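Local coordinates for protein putative monooxygenase (Fusobacterium nucleatum subsp. nucleatum, PDB 3MCS) that probably acts as a monooxygenase of the antibiotic-biosynthesis type, with two ferredoxin-like units joined in a single chain, although its substrate is not known, at residues Thr140-Asn143 with Leu149-Leu152; Leu164-Lys169 with Leu175-Ala180; Asp185-Thr190 with Ala195-Ala200. All blocks are in the same frame, centred on the assembly; numbering follows the deposited sequence.

Contact 1 (Thr140-Asn143 with Leu149-Leu152); sequences TTFN and LVYL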
loop_
_atom_site.group_PDB
_atom_site.type_symbol
_atom_site.label_atom_id
_atom_site.label_comp_id
_atom_site.label_asym_id
_atom_site.label_seq_id
_atom_site.Cartn_x
_atom_site.Cartn_y
_atom_site.Cartn_z
ATOM N N THR A 140 -0.417 15.225 -8.359
ATOM C CA THR A 140 -1.571 15.683 -9.121
ATOM C C THR A 140 -2.765 14.799 -8.752
ATOM O O THR A 140 -3.867 15.307 -8.494
ATOM C CB THR A 140 -1.335 15.626 -10.649
ATOM O OG1 THR A 140 -0.085 16.247 -10.980
ATOM C CG2 THR A 140 -2.475 16.329 -11.400
ATOM N N THR A 141 -2.532 13.482 -8.678
ATOM C CA THR A 141 -3.595 12.528 -8.323
ATOM C C THR A 141 -4.216 12.824 -6.965
ATOM O O THR A 141 -5.427 12.825 -6.827
ATOM C CB THR A 141 -3.083 11.063 -8.340
ATOM O OG1 THR A 141 -2.755 10.692 -9.684
ATOM C CG2 THR A 141 -4.133 10.117 -7.832
ATOM N N PHE A 142 -3.393 13.114 -5.965
ATOM C CA PHE A 142 -3.927 13.341 -4.627
ATOM C C PHE A 142 -4.868 14.527 -4.589
ATOM O O PHE A 142 -5.833 14.503 -3.827
ATOM C CB PHE A 142 -2.828 13.535 -3.586
ATOM C CG PHE A 142 -3.346 13.529 -2.164
ATOM C CD1 PHE A 142 -3.799 12.349 -1.594
ATOM C CD2 PHE A 142 -3.396 14.693 -1.408
ATOM C CE1 PHE A 142 -4.269 12.322 -0.294
ATOM C CE2 PHE A 142 -3.868 14.670 -0.100
ATOM C CZ PHE A 142 -4.298 13.473 0.460
ATOM N N ASN A 143 -4.578 15.548 -5.396
ATOM C CA ASN A 143 -5.430 16.731 -5.478
ATOM C C ASN A 143 -6.698 16.485 -6.308
ATOM O O ASN A 143 -7.613 17.305 -6.317
ATOM C CB ASN A 143 -4.653 17.941 -6.041
ATOM C CG ASN A 143 -3.495 18.395 -5.131
ATOM O OD1 ASN A 143 -3.175 17.783 -4.102
ATOM N ND2 ASN A 143 -2.868 19.478 -5.526
ATOM N N LEU A 149 -5.903 8.441 -0.712
ATOM C CA LEU A 149 -4.538 8.096 -0.273
ATOM C C LEU A 149 -3.604 7.751 -1.426
ATOM O O LEU A 149 -4.022 7.129 -2.378
ATOM C CB LEU A 149 -4.627 6.892 0.700
ATOM C CG LEU A 149 -3.416 6.209 1.305
ATOM C CD1 LEU A 149 -3.831 5.346 2.490
ATOM C CD2 LEU A 149 -2.676 5.369 0.296
ATOM N N VAL A 150 -2.352 8.182 -1.331
ATOM C CA VAL A 150 -1.331 7.803 -2.284
ATOM C C VAL A 150 -0.025 7.603 -1.514
ATOM O O VAL A 150 0.464 8.543 -0.889
ATOM C CB VAL A 150 -1.121 8.840 -3.443
ATOM C CG1 VAL A 150 -2.367 8.963 -4.275
ATOM C CG2 VAL A 150 -0.695 10.219 -2.915
ATOM N N TYR A 151 0.496 6.376 -1.488
ATOM C CA TYR A 151 1.809 6.134 -0.912
ATOM C C TYR A 151 2.728 5.700 -2.055
ATOM O O TYR A 151 2.459 4.695 -2.711
ATOM C CB TYR A 151 1.824 5.064 0.186
ATOM C CG TYR A 151 0.977 5.311 1.426
ATOM C CD1 TYR A 151 0.573 6.601 1.820
ATOM C CD2 TYR A 151 0.674 4.253 2.274
ATOM C CE1 TYR A 151 -0.183 6.804 2.972
ATOM C CE2 TYR A 151 -0.075 4.444 3.422
ATOM C CZ TYR A 151 -0.494 5.720 3.783
ATOM O OH TYR A 151 -1.230 5.896 4.943
ATOM N N LEU A 152 3.794 6.456 -2.281
ATOM C CA LEU A 152 4.739 6.185 -3.360
ATOM C C LEU A 152 6.137 6.050 -2.800
ATOM O O LEU A 152 6.615 6.936 -2.080
ATOM C CB LEU A 152 4.743 7.332 -4.375
ATOM C CG LEU A 152 5.759 7.254 -5.523
ATOM C CD1 LEU A 152 5.448 6.102 -6.485
ATOM C CD2 LEU A 152 5.786 8.548 -6.267
#
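Val150 of strand 147-155 points its side chain at the end of helix 127-143, where Thr141 and Phe142 receive its two methyl groups with no hydrogen bond between the segments. From CB the valine forks. CG1 lies anti to the carbonyl carbon (chi1 -63°) and reaches Thr141, meeting the methyl CG2 of that threonine at 4.1 Å. CG2, set between the backbone N and the carbonyl carbon, goes to Phe142 instead: its distance to Phe142 CB is 4.0 Å, and it lies equally near Phe142 CD1, approaching the ring obliquely. The fork therefore sits against two consecutive residues of the helix, at the point where the two backbones come nearest, with the CA atoms of Phe142 and Val150 6.5 Å apart. This is the helix-to-strand turn of a ferredoxin-like unit of the dimeric alpha+beta barrel kind, in which helix 127-143 runs out, the chain reverses within a few residues and strand 147-155 returns beneath it. Thr141 can offer its methyl to the strand because its hydroxyl is turned back to the helix, where OG1 hydrogen-bonds to the carbonyl of Ile137; its backbone O is bonded to Thr147 OG1, which ties the turn together. Phe142 swings its ring past the valine with CG anti to the backbone N (chi1 -170°), and Leu149 N lies at the ring edge, near its plane, 4.2 Å from Phe142 CE1. On its way the phenylalanine also touches Lys103 of strand 91-104. Leu149 sends its own side chain to the other side of the sheet, where CD2 lies over the centre of one face of the Tyr151 ring, 3.7 Å above its plane. Val138, one turn earlier in the helix, also touches Val150.

Contact 2 (Leu164-Lys169 with Leu175-Ala180); sequences LFEVYK and LNHRSA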
loop_
_atom_site.group_PDB
_atom_site.type_symbol
_atom_site.label_atom_id
_atom_site.label_comp_id
_atom_site.label_asym_id
_atom_site.label_seq_id
_atom_site.Cartn_x
_atom_site.Cartn_y
_atom_site.Cartn_z
ATOM N N LEU A 164 3.456 1.727 -5.635
ATOM C CA LEU A 164 2.389 2.718 -5.452
ATOM C C LEU A 164 1.103 2.109 -4.904
ATOM O O LEU A 164 0.472 1.281 -5.555
ATOM C CB LEU A 164 2.082 3.407 -6.777
ATOM C CG LEU A 164 1.041 4.513 -6.672
ATOM C CD1 LEU A 164 1.583 5.601 -5.747
ATOM C CD2 LEU A 164 0.649 5.103 -8.049
ATOM N N PHE A 165 0.729 2.522 -3.700
ATOM C CA PHE A 165 -0.524 2.110 -3.081
ATOM C C PHE A 165 -1.427 3.306 -3.080
ATOM O O PHE A 165 -1.014 4.380 -2.674
ATOM C CB PHE A 165 -0.323 1.651 -1.654
ATOM C CG PHE A 165 -1.592 1.170 -0.986
ATOM C CD1 PHE A 165 -2.258 0.042 -1.468
ATOM C CD2 PHE A 165 -2.098 1.811 0.140
ATOM C CE1 PHE A 165 -3.410 -0.425 -0.856
ATOM C CE2 PHE A 165 -3.256 1.342 0.772
ATOM C CZ PHE A 165 -3.921 0.228 0.264
ATOM N N GLU A 166 -2.658 3.129 -3.529
ATOM C CA GLU A 166 -3.594 4.239 -3.611
ATOM C C GLU A 166 -5.021 3.804 -3.326
ATOM O O GLU A 166 -5.447 2.756 -3.764
ATOM C CB GLU A 166 -3.470 4.935 -4.979
ATOM C CG GLU A 166 -3.438 3.997 -6.173
ATOM C CD GLU A 166 -3.148 4.708 -7.499
ATOM O OE1 GLU A 166 -3.124 5.968 -7.546
ATOM O OE2 GLU A 166 -2.944 3.981 -8.505
ATOM N N VAL A 167 -5.738 4.622 -2.559
ATOM C CA VAL A 167 -7.115 4.351 -2.198
ATOM C C VAL A 167 -7.994 5.487 -2.722
ATOM O O VAL A 167 -7.596 6.631 -2.644
ATOM C CB VAL A 167 -7.246 4.199 -0.688
ATOM C CG1 VAL A 167 -8.672 3.930 -0.306
ATOM C CG2 VAL A 167 -6.319 3.062 -0.190
ATOM N N TYR A 168 -9.163 5.144 -3.282
ATOM C CA TYR A 168 -10.131 6.082 -3.857
ATOM C C TYR A 168 -11.500 5.935 -3.188
ATOM O O TYR A 168 -11.820 4.875 -2.633
ATOM C CB TYR A 168 -10.249 5.860 -5.366
ATOM C CG TYR A 168 -8.971 6.143 -6.128
ATOM C CD1 TYR A 168 -7.971 5.191 -6.217
ATOM C CD2 TYR A 168 -8.756 7.368 -6.752
ATOM C CE1 TYR A 168 -6.787 5.442 -6.873
ATOM C CE2 TYR A 168 -7.562 7.632 -7.434
ATOM C CZ TYR A 168 -6.577 6.657 -7.483
ATOM O OH TYR A 168 -5.390 6.891 -8.165
ATOM N N LYS A 169 -12.317 6.990 -3.231
ATOM C CA LYS A 169 -13.632 6.946 -2.548
ATOM C C LYS A 169 -14.566 5.935 -3.227
ATOM O O LYS A 169 -15.395 5.277 -2.554
ATOM C CB LYS A 169 -14.297 8.341 -2.423
ATOM C CG LYS A 169 -15.067 8.837 -3.643
ATOM C CD LYS A 169 -15.639 10.259 -3.484
ATOM C CE LYS A 169 -16.330 10.685 -4.800
ATOM N NZ LYS A 169 -16.667 12.116 -4.883
ATOM N N LEU A 175 -11.231 5.335 -12.148
ATOM C CA LEU A 175 -11.276 5.295 -13.605
ATOM C C LEU A 175 -11.126 6.676 -14.249
ATOM O O LEU A 175 -10.513 6.807 -15.313
ATOM C CB LEU A 175 -12.565 4.642 -14.076
ATOM C CG LEU A 175 -12.731 3.165 -13.725
ATOM C CD1 LEU A 175 -14.104 2.671 -14.223
ATOM C CD2 LEU A 175 -11.625 2.331 -14.304
ATOM N N ASN A 176 -11.697 7.694 -13.610
ATOM C CA ASN A 176 -11.599 9.063 -14.108
ATOM C C ASN A 176 -10.166 9.515 -13.986
ATOM O O ASN A 176 -9.669 10.273 -14.800
ATOM C CB ASN A 176 -12.563 10.000 -13.370
ATOM C CG ASN A 176 -14.028 9.730 -13.735
ATOM O OD1 ASN A 176 -14.322 9.132 -14.782
ATOM N ND2 ASN A 176 -14.952 10.176 -12.879
ATOM N N HIS A 177 -9.493 9.002 -12.968
ATOM C CA HIS A 177 -8.090 9.292 -12.768
ATOM C C HIS A 177 -7.248 8.755 -13.923
ATOM O O HIS A 177 -6.459 9.500 -14.506
ATOM C CB HIS A 177 -7.641 8.768 -11.400
ATOM C CG HIS A 177 -6.223 8.290 -11.348
ATOM N ND1 HIS A 177 -5.138 9.130 -11.493
ATOM C CD2 HIS A 177 -5.717 7.056 -11.103
ATOM C CE1 HIS A 177 -4.026 8.423 -11.382
ATOM N NE2 HIS A 177 -4.347 7.163 -11.149
ATOM N N ARG A 178 -7.444 7.505 -14.318
ATOM C CA ARG A 178 -6.594 6.971 -15.375
ATOM C C ARG A 178 -7.089 7.263 -16.793
ATOM O O ARG A 178 -6.358 7.047 -17.761
ATOM C CB ARG A 178 -6.299 5.490 -15.156
ATOM C CG ARG A 178 -7.403 4.525 -15.462
ATOM C CD ARG A 178 -7.106 3.201 -14.756
ATOM N NE ARG A 178 -5.721 2.765 -14.893
ATOM C CZ ARG A 178 -5.239 2.042 -15.907
ATOM N NH1 ARG A 178 -6.018 1.659 -16.922
ATOM N NH2 ARG A 178 -3.949 1.698 -15.914
ATOM N N SER A 179 -8.300 7.795 -16.930
ATOM C CA SER A 179 -8.759 8.207 -18.250
ATOM C C SER A 179 -8.510 9.723 -18.462
ATOM O O SER A 179 -8.941 10.283 -19.465
ATOM C CB SER A 179 -10.232 7.842 -18.474
ATOM O OG SER A 179 -11.092 8.576 -17.630
ATOM N N ALA A 180 -7.815 10.373 -17.524
ATOM C CA ALA A 180 -7.508 11.799 -17.637
ATOM C C ALA A 180 -6.276 12.049 -18.499
ATOM O O ALA A 180 -5.325 11.270 -18.469
ATOM C CB ALA A 180 -7.297 12.424 -16.256
#
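His177 of helix 171-178 lays one face of its imidazole against the hydroxyl of Tyr168, the last residue of strand 161-168. The two segments belong to the second ferredoxin-like alpha+beta unit of the chain, and the contact lies where its last-but-one strand leads, through a short loop, into the helices that follow. The phenol oxygen does most of the touching: Tyr168 OH is 3.0 Å from His177 CD2, and NE2 of the same ring is 3.2 Å away. The two rings are nearly parallel, with 26° between their planes, but slid so far that they barely overlap; their centroids are 5.5 Å apart. The histidine therefore meets the outer end of the phenol more than its ring. Glu166, two residues earlier on the strand and on the same side of the sheet, adds its carboxylate from the opposite direction to the histidine, its plane steeply inclined to that of the imidazole, with OE1 4.0 Å from His177 NE2.

In the next shell, the phenol oxygen is positioned by Glu166. The tyrosine hydroxyl donates to Glu166 OE1, which is met from well above the carboxylate plane (69° out of it). Glu166 can reach it because CG takes the position between backbone N and carbonyl carbon (chi1 47°) and the chain then runs extended. The imidazole has a partner of its own: its ND1 is hydrogen-bonded to Tyr182 OH, and Phe183 packs edge-to-face with its ring. Tyr174 meets Tyr168 in the same manner, while Thr141 of helix 127-143 touches both Tyr168 and His177. At the end of the helix Leu175 O accepts two bonds from Ser179, its OG and its backbone N arriving from opposite faces of the carbonyl plane, with OG at 3.0 Å.

Contact 3 (Asp185-Thr190 with Ala195-Ala200); sequences DYITQT and AGKKRA. With ACT (acetate ion), chain C.
Lys197 of strand 194-209 extends toward helix 181-190, and the tip of its side chain passes the methyl CD1 of Ile187, 3.3 Å from Lys197 NZ, a methyl-to-ammonium contact and not a bond. With CG anti to the backbone N (chi1 -162°) and every later torsion extended, the lysine spans the wide gap between the backbones, whose nearest CA atoms, those of Ile187 and Lys197, are 11.6 Å apart. The polar contacts centre on a bound acetate, probably taken up from the crystallisation liquor. Tyr186 OH donates a hydrogen bond to its OXT over 3.1 Å, with that oxygen in the plane of the phenol ring at its edge. The lysine end merely lies alongside OXT, CE and NZ about equally near. Within the helix, Thr190 bonds back to Tyr186 O through both OG1 and N, from opposite faces of the carbonyl plane. Packing sets the tyrosine itself, which rests on Phe183, Ile120, Ile133 and Ile137. On the strand, Ala195 and Gly196 both face Asp121 in a classic beta bulge. One hydrogen bond and a nearby positive charge would suit a small anion, consistent with the acetate found there; whether a natural ligand uses the place is not known.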
loop_
_atom_site.group_PDB
_atom_site.type_symbol
_atom_site.label_atom_id
_atom_site.label_comp_id
_atom_site.label_asym_id
_atom_site.label_seq_id
_atom_site.Cartn_x
_atom_site.Cartn_y
_atom_site.Cartn_z
ATOM N N ASP A 185 -1.154 10.819 -20.845
ATOM C CA ASP A 185 0.095 11.405 -21.341
ATOM C C ASP A 185 1.290 10.790 -20.656
ATOM O O ASP A 185 2.332 10.610 -21.297
ATOM C CB ASP A 185 0.152 12.925 -21.116
ATOM C CG ASP A 185 -0.775 13.706 -22.033
ATOM O OD1 ASP A 185 -1.289 13.133 -23.010
ATOM O OD2 ASP A 185 -0.986 14.905 -21.759
ATOM N N TYR A 186 1.148 10.509 -19.354
ATOM C CA TYR A 186 2.221 9.895 -18.536
ATOM C C TYR A 186 2.521 8.464 -18.991
ATOM O O TYR A 186 3.681 8.088 -19.141
ATOM C CB TYR A 186 1.892 9.988 -17.025
ATOM C CG TYR A 186 2.335 8.810 -16.181
ATOM C CD1 TYR A 186 3.628 8.698 -15.710
ATOM C CD2 TYR A 186 1.438 7.818 -15.845
ATOM C CE1 TYR A 186 4.022 7.598 -14.943
ATOM C CE2 TYR A 186 1.820 6.738 -15.074
ATOM C CZ TYR A 186 3.108 6.629 -14.634
ATOM O OH TYR A 186 3.461 5.534 -13.895
ATOM N N ILE A 187 1.478 7.685 -19.241
ATOM C CA ILE A 187 1.648 6.329 -19.747
ATOM C C ILE A 187 2.452 6.386 -21.054
ATOM O O ILE A 187 3.459 5.698 -21.220
ATOM C CB ILE A 187 0.271 5.613 -19.930
ATOM C CG1 ILE A 187 -0.361 5.324 -18.552
ATOM C CG2 ILE A 187 0.399 4.325 -20.730
ATOM C CD1 ILE A 187 0.441 4.347 -17.654
ATOM N N THR A 188 2.019 7.237 -21.969
ATOM C CA THR A 188 2.702 7.392 -23.260
ATOM C C THR A 188 4.180 7.788 -23.097
ATOM O O THR A 188 5.062 7.134 -23.652
ATOM C CB THR A 188 1.972 8.421 -24.147
ATOM O OG1 THR A 188 0.720 7.868 -24.589
ATOM C CG2 THR A 188 2.846 8.816 -25.361
ATOM N N GLN A 189 4.426 8.823 -22.298
ATOM C CA GLN A 189 5.767 9.341 -22.035
ATOM C C GLN A 189 6.770 8.341 -21.424
ATOM O O GLN A 189 7.943 8.331 -21.814
ATOM C CB GLN A 189 5.647 10.564 -21.105
ATOM C CG GLN A 189 6.975 11.211 -20.662
ATOM C CD GLN A 189 6.778 12.450 -19.783
ATOM O OE1 GLN A 189 5.696 12.685 -19.265
ATOM N NE2 GLN A 189 7.836 13.243 -19.618
ATOM N N THR A 190 6.323 7.528 -20.464
ATOM C CA THR A 190 7.192 6.588 -19.754
ATOM C C THR A 190 7.185 5.165 -20.308
ATOM O O THR A 190 7.880 4.308 -19.786
ATOM C CB THR A 190 6.823 6.507 -18.238
ATOM O OG1 THR A 190 5.474 6.047 -18.075
ATOM C CG2 THR A 190 6.965 7.852 -17.560
ATOM N N ALA A 195 10.431 -1.545 -17.536
ATOM C CA ALA A 195 10.833 -2.929 -17.813
ATOM C C ALA A 195 9.705 -3.902 -17.553
ATOM O O ALA A 195 9.632 -4.953 -18.183
ATOM C CB ALA A 195 12.046 -3.323 -16.953
ATOM N N GLY A 196 8.837 -3.562 -16.615
ATOM C CA GLY A 196 7.739 -4.442 -16.254
ATOM C C GLY A 196 6.773 -3.747 -15.317
ATOM O O GLY A 196 7.148 -2.792 -14.616
ATOM N N LYS A 197 5.532 -4.232 -15.276
ATOM C CA LYS A 197 4.518 -3.578 -14.481
ATOM C C LYS A 197 3.429 -4.540 -14.091
ATOM O O LYS A 197 2.978 -5.337 -14.906
ATOM C CB LYS A 197 3.928 -2.456 -15.315
ATOM C CG LYS A 197 3.161 -1.381 -14.583
ATOM C CD LYS A 197 2.853 -0.289 -15.630
ATOM C CE LYS A 197 2.176 0.969 -15.085
ATOM N NZ LYS A 197 2.169 2.010 -16.172
ATOM N N LYS A 198 3.034 -4.484 -12.828
ATOM C CA LYS A 198 1.960 -5.307 -12.332
ATOM C C LYS A 198 1.042 -4.413 -11.496
ATOM O O LYS A 198 1.435 -3.884 -10.448
ATOM C CB LYS A 198 2.483 -6.524 -11.537
ATOM C CG LYS A 198 1.339 -7.508 -11.105
ATOM C CD LYS A 198 1.834 -8.870 -10.576
ATOM N N ARG A 199 -0.162 -4.195 -12.019
ATOM C CA ARG A 199 -1.201 -3.415 -11.347
ATOM C C ARG A 199 -2.198 -4.389 -10.780
ATOM O O ARG A 199 -2.615 -5.305 -11.467
ATOM C CB ARG A 199 -1.926 -2.500 -12.322
ATOM C CG ARG A 199 -3.146 -1.767 -11.743
ATOM C CD ARG A 199 -3.903 -1.034 -12.847
ATOM N NE ARG A 199 -4.596 -1.945 -13.761
ATOM C CZ ARG A 199 -5.918 -2.016 -13.907
ATOM N NH1 ARG A 199 -6.722 -1.195 -13.251
ATOM N NH2 ARG A 199 -6.431 -2.884 -14.749
ATOM N N ALA A 200 -2.576 -4.201 -9.536
ATOM C CA ALA A 200 -3.517 -5.088 -8.920
ATOM C C ALA A 200 -4.638 -4.306 -8.278
ATOM O O ALA A 200 -4.443 -3.629 -7.276
ATOM C CB ALA A 200 -2.826 -5.935 -7.882
HETATM C C ACT C . 0.560 3.802 -12.689
HETATM O O ACT C . -0.483 3.158 -12.362
HETATM O OXT ACT C . 1.231 3.342 -13.675
HETATM C CH3 ACT C . 0.956 5.048 -11.926
#

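How the contacts relate
All three contacts pack helical segments on the same antiparallel sheet and follow one another along the chain. Contacts 1 and 2 are buried and adjoin each other: their strands 147-155 and 161-168 are neighbours in the sheet, paired by backbone bonds such as Tyr151 N to Phe165 O, and Thr141 packs against His177. Contact 3 is partly buried and farther from the chain's centre; it has no touch with contact 1. The chemistry shifts accordingly, from plain carbon packing in contact 1, through a buried acid, phenol and imidazole in contact 2, to a lysine and tyrosine around an acetate in contact 3.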